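Local atomic coordinates of dihydrodipicolinate synthase (Rhodopseudomonas palustris, PDB entry 3DZ1), a protein that probably acts as a 4-hydroxy-tetrahydrodipicolinate synthase, an enzyme of lysine biosynthesis that uses pyruvate, and folds as a TIM barrel. Residues P110-T121 against S147-I158. Sequence-based numbering, arbitrary orientation.
Sequences PPPSLRTDEQIT and SVVMTPKVIRQI
Ile120 divides its two branches between the loop and the helix of 147-158. Its CD1 meets Val148 CG1 end to end at 3.7 Å and also touches Val149 O. Chi1 of -64° sets CG1 anti to the carbonyl carbon and leaves CG2 anti to the backbone N, from where that methyl meets Val154 CG1 at 3.8 Å and also the CD1 of Ile158. Val148 pushes its second methyl into the turn 111-114, where CG2 lies 3.2 Å from Pro111 O and close to Leu114 O. The extended chain of selenomethionine Met150 brings CE tightly against the Pro110 ring, 3.3 Å from CG; Phe124 borders both residues. In this TIM barrel the contact joins helices 117-131 and 152-161, which follow the adjacent parallel strands 105-108 and 137-141; the axes of the short helical parts 117-121 and 152-158 come within 10.2 Å, their directions 30° apart. Polar links between the segments pass through water. One water donates to Asp117 OD1 and Val149 O and accepts from Thr151 N, while the Asp117 carboxylate lies across Val154 CG2. A second water donates to Gln157 OE1, with a weak bond to Asp117 O. Each helix start is capped: Thr151 OG1 accepts from Val154 N, and Thr116 and Gln119 form a capping box. Gln119 OE1 accepts from Arg115 N and Thr116 N on opposite faces of its amide plane; Arg115 also bonds to Leu114 O of a second subunit.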
ATOM      1  N   PRO A 110      14.119   7.565  -0.134  1.00 12.96           N
ATOM      2  CA  PRO A 110      13.970   6.400  -1.006  1.00 13.19           C
ATOM      3  C   PRO A 110      12.629   6.389  -1.729  1.00 15.10           C
ATOM      4  O   PRO A 110      11.658   6.987  -1.261  1.00 14.12           O
ATOM      5  CB  PRO A 110      14.077   5.238  -0.030  1.00 13.51           C
ATOM      6  CG  PRO A 110      13.335   5.773   1.157  1.00 14.36           C
ATOM      7  CD  PRO A 110      13.873   7.202   1.274  1.00 13.10           C
ATOM      8  N   PRO A 111      12.566   5.735  -2.898  1.00 15.28           N
ATOM      9  CA  PRO A 111      11.286   5.684  -3.610  1.00 15.34           C
ATOM     10  C   PRO A 111      10.333   4.875  -2.724  1.00 16.50           C
ATOM     11  O   PRO A 111      10.766   3.995  -1.983  1.00 14.17           O
ATOM     12  CB  PRO A 111      11.641   4.970  -4.917  1.00 16.82           C
ATOM     13  CG  PRO A 111      12.874   4.176  -4.569  1.00 18.23           C
ATOM     14  CD  PRO A 111      13.642   5.144  -3.708  1.00 16.53           C
ATOM     15  N   PRO A 112       9.026   5.156  -2.798  1.00 17.96           N
ATOM     16  CA  PRO A 112       8.022   4.456  -1.986  1.00 20.31           C
ATOM     17  C   PRO A 112       7.855   2.945  -2.167  1.00 21.52           C
ATOM     18  O   PRO A 112       7.209   2.296  -1.344  1.00 22.61           O
ATOM     19  CB  PRO A 112       6.737   5.220  -2.302  1.00 20.69           C
ATOM     20  CG  PRO A 112       6.941   5.616  -3.737  1.00 20.67           C
ATOM     21  CD  PRO A 112       8.384   6.090  -3.741  1.00 18.51           C
ATOM     22  N   SER A 113       8.449   2.382  -3.213  1.00 22.50           N
ATOM     23  CA  SER A 113       8.306   0.952  -3.482  1.00 23.92           C
ATOM     24  C   SER A 113       9.300   0.016  -2.795  1.00 23.08           C
ATOM     25  O   SER A 113       9.044  -1.181  -2.689  1.00 24.17           O
ATOM     26  CB  SER A 113       8.361   0.701  -4.992  1.00 25.91           C
ATOM     27  OG  SER A 113       9.629   1.045  -5.523  1.00 27.39           O
ATOM     28  N   LEU A 114      10.425   0.549  -2.331  1.00 21.99           N
ATOM     29  CA  LEU A 114      11.441  -0.277  -1.682  1.00 22.55           C
ATOM     30  C   LEU A 114      10.929  -0.977  -0.421  1.00 23.12           C
ATOM     31  O   LEU A 114      10.407  -0.335   0.493  1.00 22.10           O
ATOM     32  CB  LEU A 114      12.668   0.572  -1.340  1.00 23.63           C
ATOM     33  CG  LEU A 114      13.249   1.423  -2.475  1.00 23.87           C
ATOM     34  CD1 LEU A 114      14.542   2.069  -2.004  1.00 24.41           C
ATOM     35  CD2 LEU A 114      13.501   0.563  -3.706  1.00 24.55           C
ATOM     36  N   ARG A 115      11.084  -2.297  -0.370  1.00 23.22           N
ATOM     37  CA  ARG A 115      10.630  -3.061   0.788  1.00 24.95           C
ATOM     38  C   ARG A 115      11.746  -3.841   1.478  1.00 23.10           C
ATOM     39  O   ARG A 115      11.995  -3.661   2.674  1.00 24.72           O
ATOM     40  CB  ARG A 115       9.509  -4.028   0.385  1.00 29.16           C
ATOM     41  CG  ARG A 115       8.325  -3.359  -0.289  1.00 33.41           C
ATOM     42  CD  ARG A 115       7.161  -4.322  -0.517  1.00 38.19           C
ATOM     43  NE  ARG A 115       6.198  -4.339   0.587  1.00 42.59           N
ATOM     44  CZ  ARG A 115       6.387  -4.946   1.756  1.00 44.49           C
ATOM     45  NH1 ARG A 115       7.513  -5.602   1.999  1.00 46.42           N
ATOM     46  NH2 ARG A 115       5.439  -4.903   2.682  1.00 45.01           N
ATOM     47  N   THR A 116      12.425  -4.707   0.731  1.00 19.60           N
ATOM     48  CA  THR A 116      13.492  -5.507   1.316  1.00 17.91           C
ATOM     49  C   THR A 116      14.686  -4.628   1.658  1.00 17.92           C
ATOM     50  O   THR A 116      14.920  -3.598   1.024  1.00 17.08           O
ATOM     51  CB  THR A 116      13.954  -6.631   0.365  1.00 15.64           C
ATOM     52  OG1 THR A 116      14.768  -6.079  -0.672  1.00 13.71           O
ATOM     53  CG2 THR A 116      12.747  -7.322  -0.266  1.00 16.02           C
ATOM     54  N   ASP A 117      15.436  -5.032   2.674  1.00 17.87           N
ATOM     55  CA  ASP A 117      16.598  -4.263   3.085  1.00 18.79           C
ATOM     56  C   ASP A 117      17.637  -4.297   1.966  1.00 17.98           C
ATOM     57  O   ASP A 117      18.470  -3.399   1.841  1.00 16.26           O
ATOM     58  CB  ASP A 117      17.158  -4.837   4.384  1.00 22.02           C
ATOM     59  CG  ASP A 117      16.084  -5.004   5.451  1.00 22.20           C
ATOM     60  OD1 ASP A 117      15.026  -4.336   5.356  1.00 21.70           O
ATOM     61  OD2 ASP A 117      16.299  -5.798   6.385  1.00 23.10           O
ATOM     62  N   GLU A 118      17.559  -5.337   1.143  1.00 17.17           N
ATOM     63  CA  GLU A 118      18.457  -5.512   0.010  1.00 16.87           C
ATOM     64  C   GLU A 118      18.173  -4.396  -1.000  1.00 15.71           C
ATOM     65  O   GLU A 118      19.089  -3.761  -1.522  1.00 14.34           O
ATOM     66  CB  GLU A 118      18.188  -6.872  -0.637  1.00 20.74           C
ATOM     67  CG  GLU A 118      19.386  -7.559  -1.258  1.00 25.86           C
ATOM     68  CD  GLU A 118      19.042  -8.963  -1.738  1.00 28.12           C
ATOM     69  OE1 GLU A 118      18.317  -9.086  -2.753  1.00 29.16           O
ATOM     70  OE2 GLU A 118      19.483  -9.942  -1.091  1.00 28.43           O
ATOM     71  N   GLN A 119      16.893  -4.162  -1.274  1.00 11.14           N
ATOM     72  CA  GLN A 119      16.508  -3.119  -2.219  1.00 11.73           C
ATOM     73  C   GLN A 119      16.874  -1.736  -1.690  1.00  9.66           C
ATOM     74  O   GLN A 119      17.266  -0.856  -2.452  1.00 10.20           O
ATOM     75  CB  GLN A 119      15.004  -3.166  -2.488  1.00 12.00           C
ATOM     76  CG  GLN A 119      14.530  -4.440  -3.155  1.00 15.27           C
ATOM     77  CD  GLN A 119      13.019  -4.504  -3.258  1.00 19.40           C
ATOM     78  OE1 GLN A 119      12.310  -4.191  -2.302  1.00 18.80           O
ATOM     79  NE2 GLN A 119      12.518  -4.925  -4.418  1.00 22.90           N
ATOM     80  N   ILE A 120      16.725  -1.545  -0.385  1.00  7.14           N
ATOM     81  CA  ILE A 120      17.040  -0.259   0.231  1.00  8.43           C
ATOM     82  C   ILE A 120      18.526   0.078   0.143  1.00  7.47           C
ATOM     83  O   ILE A 120      18.895   1.149  -0.339  1.00  6.93           O
ATOM     84  CB  ILE A 120      16.588  -0.225   1.715  1.00  8.82           C
ATOM     85  CG1 ILE A 120      15.063  -0.337   1.781  1.00  8.21           C
ATOM     86  CG2 ILE A 120      17.031   1.082   2.384  1.00 10.18           C
ATOM     87  CD1 ILE A 120      14.513  -0.515   3.179  1.00  9.26           C
ATOM     88  N   THR A 121      19.390  -0.831   0.586  1.00  9.11           N
ATOM     89  CA  THR A 121      20.820  -0.552   0.537  1.00  9.83           C
ATOM     90  C   THR A 121      21.309  -0.409  -0.899  1.00 11.53           C
ATOM     91  O   THR A 121      22.164   0.428  -1.190  1.00 11.42           O
ATOM     92  CB  THR A 121      21.642  -1.635   1.270  1.00 10.72           C
ATOM     93  OG1 THR A 121      21.317  -2.929   0.751  1.00 11.42           O
ATOM     94  CG2 THR A 121      21.345  -1.599   2.757  1.00  9.76           C
ATOM     95  N   SER A 147       6.373   5.409   3.171  1.00 13.19           N
ATOM     96  CA  SER A 147       6.094   3.977   3.270  1.00 13.93           C
ATOM     97  C   SER A 147       7.296   3.116   3.635  1.00 14.13           C
ATOM     98  O   SER A 147       7.180   2.195   4.436  1.00 14.32           O
ATOM     99  CB  SER A 147       5.493   3.465   1.954  1.00 16.58           C
ATOM    100  OG  SER A 147       4.337   4.208   1.601  1.00 18.54           O
ATOM    101  N   VAL A 148       8.449   3.407   3.045  1.00 12.75           N
ATOM    102  CA  VAL A 148       9.646   2.622   3.324  1.00 14.05           C
ATOM    103  C   VAL A 148      10.025   2.632   4.803  1.00 14.20           C
ATOM    104  O   VAL A 148       9.968   3.667   5.464  1.00 12.76           O
ATOM    105  CB  VAL A 148      10.844   3.135   2.503  1.00 15.02           C
ATOM    106  CG1 VAL A 148      12.090   2.321   2.831  1.00 16.07           C
ATOM    107  CG2 VAL A 148      10.523   3.058   1.017  1.00 14.96           C
ATOM    108  N   VAL A 149      10.404   1.468   5.319  1.00 12.17           N
ATOM    109  CA  VAL A 149      10.818   1.356   6.711  1.00 10.81           C
ATOM    110  C   VAL A 149      12.271   0.891   6.733  1.00 11.98           C
ATOM    111  O   VAL A 149      12.629  -0.075   6.057  1.00  8.79           O
ATOM    112  CB  VAL A 149       9.940   0.344   7.494  1.00 13.57           C
ATOM    113  CG1 VAL A 149      10.460   0.191   8.923  1.00 14.10           C
ATOM    114  CG2 VAL A 149       8.498   0.811   7.507  1.00 12.16           C
HETATM  115  N   MSE A 150      13.100   1.592   7.502  1.00 10.95           N
HETATM  116  CA  MSE A 150      14.521   1.274   7.618  1.00 11.04           C
HETATM  117  C   MSE A 150      14.920   0.975   9.060  1.00 11.45           C
HETATM  118  O   MSE A 150      14.784   1.834   9.929  1.00 11.80           O
HETATM  119  CB  MSE A 150      15.361   2.456   7.128  1.00 16.81           C
HETATM  120  CG  MSE A 150      14.985   2.983   5.760  1.00 20.27           C
HETATM  121 SE   MSE A 150      16.173   4.432   5.261  1.00 32.06          SE
HETATM  122  CE  MSE A 150      15.294   5.014   3.650  1.00 23.31           C
ATOM    123  N   THR A 151      15.421  -0.227   9.322  1.00  9.67           N
ATOM    124  CA  THR A 151      15.848  -0.565  10.679  1.00  9.28           C
ATOM    125  C   THR A 151      17.166   0.138  10.969  1.00  9.71           C
ATOM    126  O   THR A 151      17.863   0.567  10.049  1.00  7.07           O
ATOM    127  CB  THR A 151      16.085  -2.076  10.852  1.00 10.31           C
ATOM    128  OG1 THR A 151      17.185  -2.481  10.025  1.00 11.11           O
ATOM    129  CG2 THR A 151      14.846  -2.861  10.461  1.00 11.49           C
ATOM    130  N   PRO A 152      17.516   0.286  12.255  1.00 10.16           N
ATOM    131  CA  PRO A 152      18.773   0.942  12.617  1.00 10.20           C
ATOM    132  C   PRO A 152      19.958   0.275  11.923  1.00 10.67           C
ATOM    133  O   PRO A 152      20.880   0.952  11.486  1.00 10.66           O
ATOM    134  CB  PRO A 152      18.811   0.782  14.130  1.00  9.86           C
ATOM    135  CG  PRO A 152      17.366   0.931  14.494  1.00  9.13           C
ATOM    136  CD  PRO A 152      16.675   0.072  13.445  1.00  9.68           C
ATOM    137  N   LYS A 153      19.923  -1.052  11.816  1.00 11.30           N
ATOM    138  CA  LYS A 153      21.000  -1.794  11.156  1.00 11.47           C
ATOM    139  C   LYS A 153      21.075  -1.456   9.671  1.00 10.39           C
ATOM    140  O   LYS A 153      22.167  -1.388   9.093  1.00 10.02           O
ATOM    141  CB  LYS A 153      20.803  -3.306  11.332  1.00 12.61           C
ATOM    142  CG  LYS A 153      20.998  -3.788  12.763  1.00 16.38           C
ATOM    143  CD  LYS A 153      20.850  -5.296  12.880  1.00 17.61           C
ATOM    144  CE  LYS A 153      21.137  -5.755  14.306  1.00 19.40           C
ATOM    145  NZ  LYS A 153      21.003  -7.236  14.467  1.00 22.15           N
ATOM    146  N   VAL A 154      19.918  -1.255   9.046  1.00 10.04           N
ATOM    147  CA  VAL A 154      19.884  -0.906   7.628  1.00  9.53           C
ATOM    148  C   VAL A 154      20.457   0.497   7.466  1.00  9.15           C
ATOM    149  O   VAL A 154      21.214   0.774   6.533  1.00  8.14           O
ATOM    150  CB  VAL A 154      18.437  -0.953   7.058  1.00 10.53           C
ATOM    151  CG1 VAL A 154      18.352  -0.150   5.760  1.00 12.54           C
ATOM    152  CG2 VAL A 154      18.036  -2.395   6.784  1.00 11.74           C
ATOM    153  N   ILE A 155      20.088   1.387   8.381  1.00  8.73           N
ATOM    154  CA  ILE A 155      20.593   2.748   8.336  1.00  9.32           C
ATOM    155  C   ILE A 155      22.110   2.710   8.490  1.00  7.48           C
ATOM    156  O   ILE A 155      22.829   3.364   7.737  1.00  9.15           O
ATOM    157  CB  ILE A 155      19.980   3.607   9.460  1.00  8.51           C
ATOM    158  CG1 ILE A 155      18.497   3.850   9.164  1.00  9.78           C
ATOM    159  CG2 ILE A 155      20.741   4.936   9.587  1.00  7.35           C
ATOM    160  CD1 ILE A 155      17.740   4.530  10.285  1.00  9.65           C
ATOM    161  N   ARG A 156      22.589   1.932   9.459  1.00  7.71           N
ATOM    162  CA  ARG A 156      24.026   1.817   9.694  1.00  8.74           C
ATOM    163  C   ARG A 156      24.759   1.354   8.438  1.00  9.76           C
ATOM    164  O   ARG A 156      25.824   1.879   8.099  1.00  8.82           O
ATOM    165  CB  ARG A 156      24.307   0.841  10.841  1.00  9.81           C
ATOM    166  CG  ARG A 156      25.795   0.566  11.054  1.00 10.27           C
ATOM    167  CD  ARG A 156      26.031  -0.340  12.252  1.00 11.82           C
ATOM    168  NE  ARG A 156      25.419  -1.651  12.074  1.00 12.07           N
ATOM    169  CZ  ARG A 156      25.385  -2.594  13.010  1.00 14.07           C
ATOM    170  NH1 ARG A 156      25.927  -2.372  14.199  1.00 11.41           N
ATOM    171  NH2 ARG A 156      24.802  -3.757  12.757  1.00 12.75           N
ATOM    172  N   GLN A 157      24.188   0.370   7.753  1.00  9.96           N
ATOM    173  CA  GLN A 157      24.783  -0.152   6.530  1.00 10.97           C
ATOM    174  C   GLN A 157      24.832   0.912   5.436  1.00  9.35           C
ATOM    175  O   GLN A 157      25.850   1.073   4.762  1.00  9.84           O
ATOM    176  CB  GLN A 157      23.991  -1.369   6.045  1.00 12.98           C
ATOM    177  CG  GLN A 157      24.455  -1.935   4.714  1.00 20.30           C
ATOM    178  CD  GLN A 157      24.012  -3.374   4.525  1.00 24.20           C
ATOM    179  OE1 GLN A 157      22.908  -3.753   4.923  1.00 28.42           O
ATOM    180  NE2 GLN A 157      24.868  -4.182   3.910  1.00 26.65           N
ATOM    181  N   ILE A 158      23.728   1.634   5.260  1.00  9.09           N
ATOM    182  CA  ILE A 158      23.655   2.688   4.251  1.00  9.38           C
ATOM    183  C   ILE A 158      24.760   3.712   4.482  1.00  8.32           C
ATOM    184  O   ILE A 158      25.450   4.124   3.545  1.00  8.21           O
ATOM    185  CB  ILE A 158      22.301   3.429   4.308  1.00  9.11           C
ATOM    186  CG1 ILE A 158      21.173   2.483   3.908  1.00 10.51           C
ATOM    187  CG2 ILE A 158      22.333   4.654   3.398  1.00  9.17           C
ATOM    188  CD1 ILE A 158      19.788   3.058   4.128  1.00 10.95           C
TER
HETATM  189  O   HOH W   1      14.677  -1.945   6.920  1.00  9.67           O
HETATM  190  O   HOH W   2      21.013  -5.227   2.933  1.00 23.89           O